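Local coordinates for protein BpsB (PgaB), Poly-beta-1,6-N-acetyl-D-glucosamine N-deacetylase (Bordetella bronchiseptica RB50, PDB 5BU6) that removes acetyl groups from the N-acetylglucosamine residues of the biofilm polysaccharide poly-beta-1,6-N-acetyl-D-glucosamine, as a family 4 carbohydrate esterase, at residues L11-L16 / R71-R76. The protein carries 5 engineered substitutions. Sequence-based numbering, arbitrary orientation.
Sequences LTFRVL and RPLPPR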
ATOM      1  N   LEU A  11       8.356 -15.932  13.768  1.00 45.65           N
ATOM      2  CA  LEU A  11       7.130 -15.120  13.785  1.00 41.75           C
ATOM      3  C   LEU A  11       7.336 -13.623  13.529  1.00 41.96           C
ATOM      4  O   LEU A  11       6.488 -12.976  12.922  1.00 40.68           O
ATOM      5  CB  LEU A  11       6.426 -15.256  15.127  1.00 39.99           C
ATOM      6  CG  LEU A  11       5.907 -16.657  15.454  1.00 50.84           C
ATOM      7  CD1 LEU A  11       5.546 -16.738  16.914  1.00 48.62           C
ATOM      8  CD2 LEU A  11       4.715 -16.985  14.574  1.00 52.02           C
ATOM      9  N   THR A  12       8.434 -13.071  14.043  1.00 42.32           N
ATOM     10  CA  THR A  12       8.663 -11.632  13.969  1.00 42.75           C
ATOM     11  C   THR A  12       9.191 -11.283  12.590  1.00 39.53           C
ATOM     12  O   THR A  12      10.107 -11.923  12.100  1.00 41.38           O
ATOM     13  CB  THR A  12       9.630 -11.166  15.070  1.00 48.82           C
ATOM     14  OG1 THR A  12       9.023 -11.390  16.345  1.00 54.11           O
ATOM     15  CG2 THR A  12       9.944  -9.682  14.948  1.00 40.85           C
ATOM     16  N   PHE A  13       8.590 -10.285  11.947  1.00 34.79           N
ATOM     17  CA  PHE A  13       9.031  -9.910  10.605  1.00 33.36           C
ATOM     18  C   PHE A  13       9.115  -8.392  10.401  1.00 36.42           C
ATOM     19  O   PHE A  13       8.502  -7.608  11.145  1.00 35.61           O
ATOM     20  CB  PHE A  13       8.114 -10.537   9.554  1.00 30.46           C
ATOM     21  CG  PHE A  13       6.689 -10.064   9.625  1.00 35.39           C
ATOM     22  CD1 PHE A  13       5.781 -10.668  10.493  1.00 38.08           C
ATOM     23  CD2 PHE A  13       6.245  -9.021   8.812  1.00 34.38           C
ATOM     24  CE1 PHE A  13       4.472 -10.240  10.558  1.00 42.38           C
ATOM     25  CE2 PHE A  13       4.923  -8.586   8.877  1.00 34.87           C
ATOM     26  CZ  PHE A  13       4.035  -9.202   9.737  1.00 37.33           C
ATOM     27  N   ARG A  14       9.908  -7.989   9.416  1.00 35.18           N
ATOM     28  CA  ARG A  14       9.972  -6.584   9.019  1.00 33.96           C
ATOM     29  C   ARG A  14       9.231  -6.397   7.692  1.00 31.80           C
ATOM     30  O   ARG A  14       9.034  -7.355   6.951  1.00 35.82           O
ATOM     31  CB  ARG A  14      11.435  -6.125   8.917  1.00 33.48           C
ATOM     32  CG  ARG A  14      12.141  -5.972  10.271  1.00 36.76           C
ATOM     33  CD  ARG A  14      11.827  -4.634  10.916  1.00 43.89           C
ATOM     34  NE  ARG A  14      12.486  -4.487  12.210  1.00 48.70           N
ATOM     35  CZ  ARG A  14      12.585  -3.345  12.889  1.00 51.34           C
ATOM     36  NH1 ARG A  14      13.200  -3.339  14.057  1.00 52.12           N
ATOM     37  NH2 ARG A  14      12.072  -2.216  12.406  1.00 48.45           N
ATOM     38  N   VAL A  15       8.769  -5.176   7.425  1.00 36.30           N
ATOM     39  CA  VAL A  15       8.115  -4.847   6.151  1.00 31.89           C
ATOM     40  C   VAL A  15       8.821  -3.616   5.583  1.00 42.25           C
ATOM     41  O   VAL A  15       9.103  -2.655   6.309  1.00 37.05           O
ATOM     42  CB  VAL A  15       6.614  -4.564   6.298  1.00 37.93           C
ATOM     43  CG1 VAL A  15       5.977  -4.236   4.945  1.00 31.93           C
ATOM     44  CG2 VAL A  15       5.892  -5.759   6.923  1.00 39.48           C
ATOM     45  N   LEU A  16       9.110  -3.661   4.290  1.00 34.75           N
ATOM     46  CA  LEU A  16       9.858  -2.611   3.634  1.00 38.89           C
ATOM     47  C   LEU A  16       9.026  -2.098   2.477  1.00 42.05           C
ATOM     48  O   LEU A  16       8.766  -2.821   1.523  1.00 46.85           O
ATOM     49  CB  LEU A  16      11.219  -3.160   3.173  1.00 42.44           C
ATOM     50  CG  LEU A  16      12.337  -2.225   2.734  1.00 51.35           C
ATOM     51  CD1 LEU A  16      12.764  -1.300   3.873  1.00 53.12           C
ATOM     52  CD2 LEU A  16      13.511  -3.038   2.197  1.00 47.92           C
ATOM     53  N   ARG A  71       3.340 -23.035   9.518  1.00 41.82           N
ATOM     54  CA  ARG A  71       4.716 -22.993   9.032  1.00 41.13           C
ATOM     55  C   ARG A  71       5.390 -21.742   9.559  1.00 39.71           C
ATOM     56  O   ARG A  71       4.926 -20.649   9.281  1.00 40.97           O
ATOM     57  CB  ARG A  71       4.767 -22.969   7.491  1.00 43.20           C
ATOM     58  CG  ARG A  71       4.632 -24.317   6.823  1.00 61.16           C
ATOM     59  CD  ARG A  71       4.713 -24.159   5.316  1.00 68.47           C
ATOM     60  NE  ARG A  71       4.650 -25.445   4.628  1.00 82.63           N
ATOM     61  CZ  ARG A  71       4.968 -25.622   3.350  1.00 89.83           C
ATOM     62  NH1 ARG A  71       4.886 -26.827   2.805  1.00 97.11           N
ATOM     63  NH2 ARG A  71       5.373 -24.590   2.617  1.00 86.89           N
ATOM     64  N   PRO A  72       6.480 -21.892  10.323  1.00 40.69           N
ATOM     65  CA  PRO A  72       7.225 -20.714  10.770  1.00 39.63           C
ATOM     66  C   PRO A  72       7.902 -19.948   9.617  1.00 43.15           C
ATOM     67  O   PRO A  72       8.219 -20.527   8.574  1.00 39.05           O
ATOM     68  CB  PRO A  72       8.274 -21.300  11.721  1.00 42.25           C
ATOM     69  CG  PRO A  72       8.307 -22.757  11.402  1.00 56.83           C
ATOM     70  CD  PRO A  72       6.927 -23.116  11.006  1.00 49.92           C
ATOM     71  N   LEU A  73       8.104 -18.654   9.825  1.00 36.44           N
ATOM     72  CA  LEU A  73       8.871 -17.818   8.901  1.00 43.04           C
ATOM     73  C   LEU A  73      10.341 -18.229   8.873  1.00 38.45           C
ATOM     74  O   LEU A  73      10.845 -18.716   9.872  1.00 37.96           O
ATOM     75  CB  LEU A  73       8.759 -16.353   9.313  1.00 42.37           C
ATOM     76  CG  LEU A  73       7.338 -15.775   9.324  1.00 40.82           C
ATOM     77  CD1 LEU A  73       7.332 -14.284   9.640  1.00 38.59           C
ATOM     78  CD2 LEU A  73       6.671 -16.053   7.987  1.00 31.86           C
ATOM     79  N   PRO A  74      11.042 -18.004   7.742  1.00 36.97           N
ATOM     80  CA  PRO A  74      12.500 -18.215   7.775  1.00 43.56           C
ATOM     81  C   PRO A  74      13.180 -17.137   8.620  1.00 46.00           C
ATOM     82  O   PRO A  74      12.520 -16.147   8.966  1.00 44.27           O
ATOM     83  CB  PRO A  74      12.899 -18.088   6.308  1.00 37.79           C
ATOM     84  CG  PRO A  74      11.905 -17.093   5.763  1.00 35.02           C
ATOM     85  CD  PRO A  74      10.599 -17.435   6.457  1.00 35.02           C
ATOM     86  N   PRO A  75      14.475 -17.304   8.935  1.00 47.39           N
ATOM     87  CA  PRO A  75      15.196 -16.251   9.661  1.00 47.10           C
ATOM     88  C   PRO A  75      15.252 -14.925   8.893  1.00 42.77           C
ATOM     89  O   PRO A  75      15.172 -14.920   7.660  1.00 43.50           O
ATOM     90  CB  PRO A  75      16.604 -16.839   9.844  1.00 57.76           C
ATOM     91  CG  PRO A  75      16.687 -17.991   8.925  1.00 58.57           C
ATOM     92  CD  PRO A  75      15.302 -18.509   8.755  1.00 53.42           C
ATOM     93  N   ARG A  76      15.373 -13.825   9.636  1.00 40.12           N
ATOM     94  CA  ARG A  76      15.391 -12.465   9.076  1.00 37.26           C
ATOM     95  C   ARG A  76      14.346 -12.249   7.989  1.00 33.58           C
ATOM     96  O   ARG A  76      14.683 -11.828   6.872  1.00 40.78           O
ATOM     97  CB  ARG A  76      16.784 -12.147   8.519  1.00 41.56           C
ATOM     98  CG  ARG A  76      17.876 -12.101   9.599  1.00 54.68           C
ATOM     99  CD  ARG A  76      19.267 -12.261   8.993  1.00 71.67           C
ATOM    100  NE  ARG A  76      19.381 -13.497   8.216  1.00 84.49           N
ATOM    101  CZ  ARG A  76      19.873 -14.643   8.682  1.00 84.68           C
ATOM    102  NH1 ARG A  76      20.316 -14.728   9.932  1.00 85.50           N
ATOM    103  NH2 ARG A  76      19.926 -15.710   7.895  1.00 82.44           N
TER
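Leu-73 holds CG anti to its carbonyl carbon (chi1 -60°), and its second torsion sends CD1 onward, anti to CA, toward Phe-13 and Leu-11 O. Phe-13 has CG set between the backbone N and the carbonyl carbon (chi1 63°), a rotation that brings ring atom CD1 near both Leu-11 O and the Leu-73 methyl. The domain has the distorted (beta/alpha) barrel of polysaccharide deacetylases, as in other family 4 carbohydrate esterases. Strands 14-20 and 77-83 are parallel neighbours in it. The contact joins the approaches to their N-terminal ends, away from the nickel ligand Asp-84, which directly follows strand 77-83.

One methyl group carries the contact. Leu-73 CD1 lies 3.8 Å from Phe-13 CB and 4.0 Å from Phe-13 CD1. It reaches the ring obliquely, at the root of the side chain. The same methyl rests 3.6 Å from Leu-11 O, a van der Waals approach. No hydrogen bond links the two segments, and together they bury a modest 139 Å². Leu-73 is itself buried and supplies the largest share, 71 Å².

Helix 60-67 lies against the contact, with Ile-63 at Phe-13 and Ser-66 at Leu-73, and Pro-77 also packs on Phe-13. In the loop before strand 14-20, Asp-9 OD1 accepts hydrogen bonds from the backbone N of both Leu-11 and Thr-12.

Leu-11 O lies beside the Leu-73 methyl and also, in plane, at the edge of the Phe-13 ring, 3.4 Å from Phe-13 CD1.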